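Local coordinates for rhamnosidase B (Bacillus sp., PDB 2OKX), which hydrolyses terminal alpha-L-rhamnose residues from rhamnosides as a glycoside hydrolase of family 78, probably with inversion of configuration, at residues A[47-52]-A[101-106]. Residues are numbered along the deposited sequence; the frame is centred on the assembly and turned at random.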
loop_
_atom_site.group_PDB
_atom_site.type_symbol
_atom_site.label_atom_id
_atom_site.label_comp_id
_atom_site.label_asym_id
_atom_site.label_seq_id
_atom_site.Cartn_x
_atom_site.Cartn_y
_atom_site.Cartn_z
ATOM N N ASP A 47 -15.957 12.449 2.624
ATOM C CA ASP A 47 -15.968 11.052 3.031
ATOM C C ASP A 47 -16.498 10.304 1.811
ATOM O O ASP A 47 -17.655 10.500 1.441
ATOM C CB ASP A 47 -16.921 10.863 4.221
ATOM C CG ASP A 47 -16.880 9.457 4.782
ATOM O OD1 ASP A 47 -16.844 8.508 3.977
ATOM O OD2 ASP A 47 -16.892 9.300 6.021
ATOM N N SER A 48 -15.700 9.421 1.206
ATOM C CA SER A 48 -14.347 9.073 1.643
ATOM C C SER A 48 -13.210 9.926 1.068
ATOM O O SER A 48 -12.265 10.272 1.783
ATOM C CB SER A 48 -14.071 7.608 1.297
ATOM O OG SER A 48 -15.168 6.784 1.642
ATOM N N ARG A 49 -13.288 10.227 -0.224
ATOM C CA ARG A 49 -12.264 11.026 -0.905
ATOM C C ARG A 49 -12.915 11.972 -1.920
ATOM O O ARG A 49 -14.059 11.761 -2.322
ATOM C CB ARG A 49 -11.282 10.101 -1.635
ATOM C CG ARG A 49 -10.553 9.097 -0.745
ATOM C CD ARG A 49 -9.545 9.777 0.163
ATOM N NE ARG A 49 -8.713 8.815 0.883
ATOM C CZ ARG A 49 -8.877 8.471 2.158
ATOM N NH1 ARG A 49 -9.850 9.012 2.883
ATOM N NH2 ARG A 49 -8.058 7.586 2.710
ATOM N N TYR A 50 -12.187 13.004 -2.347
ATOM C CA TYR A 50 -12.735 13.954 -3.309
ATOM C C TYR A 50 -11.749 14.402 -4.385
ATOM O O TYR A 50 -10.538 14.250 -4.241
ATOM C CB TYR A 50 -13.223 15.218 -2.593
ATOM C CG TYR A 50 -12.093 16.119 -2.125
ATOM C CD1 TYR A 50 -11.587 16.030 -0.830
ATOM C CD2 TYR A 50 -11.489 17.021 -3.002
ATOM C CE1 TYR A 50 -10.505 16.815 -0.419
ATOM C CE2 TYR A 50 -10.405 17.806 -2.604
ATOM C CZ TYR A 50 -9.919 17.697 -1.314
ATOM O OH TYR A 50 -8.836 18.456 -0.932
ATOM N N VAL A 51 -12.303 14.963 -5.454
ATOM C CA VAL A 51 -11.545 15.552 -6.553
ATOM C C VAL A 51 -12.199 16.930 -6.716
ATOM O O VAL A 51 -13.393 17.027 -7.016
ATOM C CB VAL A 51 -11.683 14.769 -7.866
ATOM C CG1 VAL A 51 -10.933 15.508 -8.969
ATOM C CG2 VAL A 51 -11.117 13.358 -7.706
ATOM N N LEU A 52 -11.421 17.987 -6.508
ATOM C CA LEU A 52 -11.931 19.355 -6.578
ATOM C C LEU A 52 -11.714 20.098 -7.892
ATOM O O LEU A 52 -10.618 20.076 -8.460
ATOM C CB LEU A 52 -11.318 20.182 -5.443
ATOM C CG LEU A 52 -11.576 21.694 -5.443
ATOM C CD1 LEU A 52 -13.051 21.966 -5.151
ATOM C CD2 LEU A 52 -10.692 22.363 -4.394
ATOM N N ASN A 101 -11.496 0.012 5.257
ATOM C CA ASN A 101 -10.272 -0.590 4.725
ATOM C C ASN A 101 -9.078 -0.201 5.606
ATOM O O ASN A 101 -9.270 0.279 6.725
ATOM C CB ASN A 101 -10.032 -0.212 3.248
ATOM C CG ASN A 101 -9.966 1.292 3.009
ATOM O OD1 ASN A 101 -9.319 2.031 3.750
ATOM N ND2 ASN A 101 -10.621 1.744 1.943
ATOM N N PHE A 102 -7.860 -0.415 5.116
ATOM C CA PHE A 102 -6.652 -0.117 5.891
ATOM C C PHE A 102 -6.254 1.358 5.962
ATOM O O PHE A 102 -5.251 1.694 6.594
ATOM C CB PHE A 102 -5.458 -0.918 5.353
ATOM C CG PHE A 102 -5.551 -2.409 5.569
ATOM C CD1 PHE A 102 -6.783 -3.055 5.646
ATOM C CD2 PHE A 102 -4.393 -3.186 5.578
ATOM C CE1 PHE A 102 -6.861 -4.454 5.717
ATOM C CE2 PHE A 102 -4.456 -4.579 5.646
ATOM C CZ PHE A 102 -5.697 -5.217 5.713
ATOM N N TYR A 103 -6.999 2.236 5.293
ATOM C CA TYR A 103 -6.699 3.667 5.348
ATOM C C TYR A 103 -7.962 4.524 5.358
ATOM O O TYR A 103 -7.936 5.711 5.023
ATOM C CB TYR A 103 -5.752 4.101 4.207
ATOM C CG TYR A 103 -6.093 3.655 2.791
ATOM C CD1 TYR A 103 -7.267 4.075 2.157
ATOM C CD2 TYR A 103 -5.193 2.876 2.056
ATOM C CE1 TYR A 103 -7.531 3.735 0.826
ATOM C CE2 TYR A 103 -5.446 2.533 0.727
ATOM C CZ TYR A 103 -6.616 2.968 0.117
ATOM O OH TYR A 103 -6.856 2.646 -1.202
ATOM N N TYR A 104 -9.062 3.907 5.777
ATOM C CA TYR A 104 -10.351 4.577 5.851
ATOM C C TYR A 104 -11.307 3.800 6.749
ATOM O O TYR A 104 -11.442 2.586 6.617
ATOM C CB TYR A 104 -10.961 4.710 4.449
ATOM C CG TYR A 104 -12.423 5.110 4.461
ATOM C CD1 TYR A 104 -13.430 4.154 4.316
ATOM C CD2 TYR A 104 -12.799 6.436 4.669
ATOM C CE1 TYR A 104 -14.785 4.508 4.385
ATOM C CE2 TYR A 104 -14.146 6.804 4.739
ATOM C CZ TYR A 104 -15.131 5.835 4.597
ATOM O OH TYR A 104 -16.455 6.199 4.678
ATOM N N LEU A 105 -11.954 4.504 7.673
ATOM C CA LEU A 105 -12.924 3.872 8.565
ATOM C C LEU A 105 -14.304 4.336 8.118
ATOM O O LEU A 105 -14.569 5.538 8.041
ATOM C CB LEU A 105 -12.668 4.266 10.025
ATOM C CG LEU A 105 -11.453 3.607 10.696
ATOM C CD1 LEU A 105 -10.157 4.236 10.183
ATOM C CD2 LEU A 105 -11.554 3.783 12.202
ATOM N N ARG A 106 -15.174 3.382 7.809
ATOM C CA ARG A 106 -16.515 3.699 7.336
ATOM C C ARG A 106 -17.239 4.751 8.170
ATOM O O ARG A 106 -17.337 4.640 9.395
ATOM C CB ARG A 106 -17.381 2.439 7.275
ATOM C CG ARG A 106 -18.662 2.644 6.476
ATOM C CD ARG A 106 -19.654 1.508 6.631
ATOM N NE ARG A 106 -20.793 1.694 5.735
ATOM C CZ ARG A 106 -21.848 0.890 5.679
ATOM N NH1 ARG A 106 -21.923 -0.170 6.474
ATOM N NH2 ARG A 106 -22.823 1.137 4.814
HETATM O O HOH W 1 -15.318 8.216 7.880
HETATM O O HOH W 2 -9.284 8.171 5.626
#
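Tyr104 donates its phenol OH to Asp47 OD1 in a hydrogen bond whose 2.4 Å is shorter than expected and doubtful in exact length, with carboxylate and ring planes 89° apart. Asp47 CG stands anti to its backbone N (chi1 -174°), which puts CG at the edge of the Tyr104 ring, in its plane; OD2 accepts from Trp187 NE1 and from a water that also donates to Leu105 O. Tyr104 OH in turn accepts from Gly107 N.

Over one ring face sits Ser48: its CB makes a CH-pi contact 3.9 Å from the centroid of the Tyr104 ring, while OG lies 3.1 Å from Tyr104 CZ, toward the rim, and is hydrogen-bonded to Phe97 N. An alanine at Tyr104 would probably leave Asp47 OD1 without its phenol donor and open a gap beside Ser48.

Arg49, bent at chi2 (-70°), ties strand and loop together: NH2 donates a hydrogen bond to Tyr103 O (3.0 Å), near the guanidinium plane, and NH1 donates to Ser48 O (2.9 Å). A second water joins Arg49 NH1 to Tyr103 O.

The loop 101-106 opens with an Asx turn, Asn101 OD1 accepting from Tyr103 N, and packs against a classic beta bulge, where Ser48 and Arg49 face Leu95 at the start of strand 49-54 in the N-terminal beta domain.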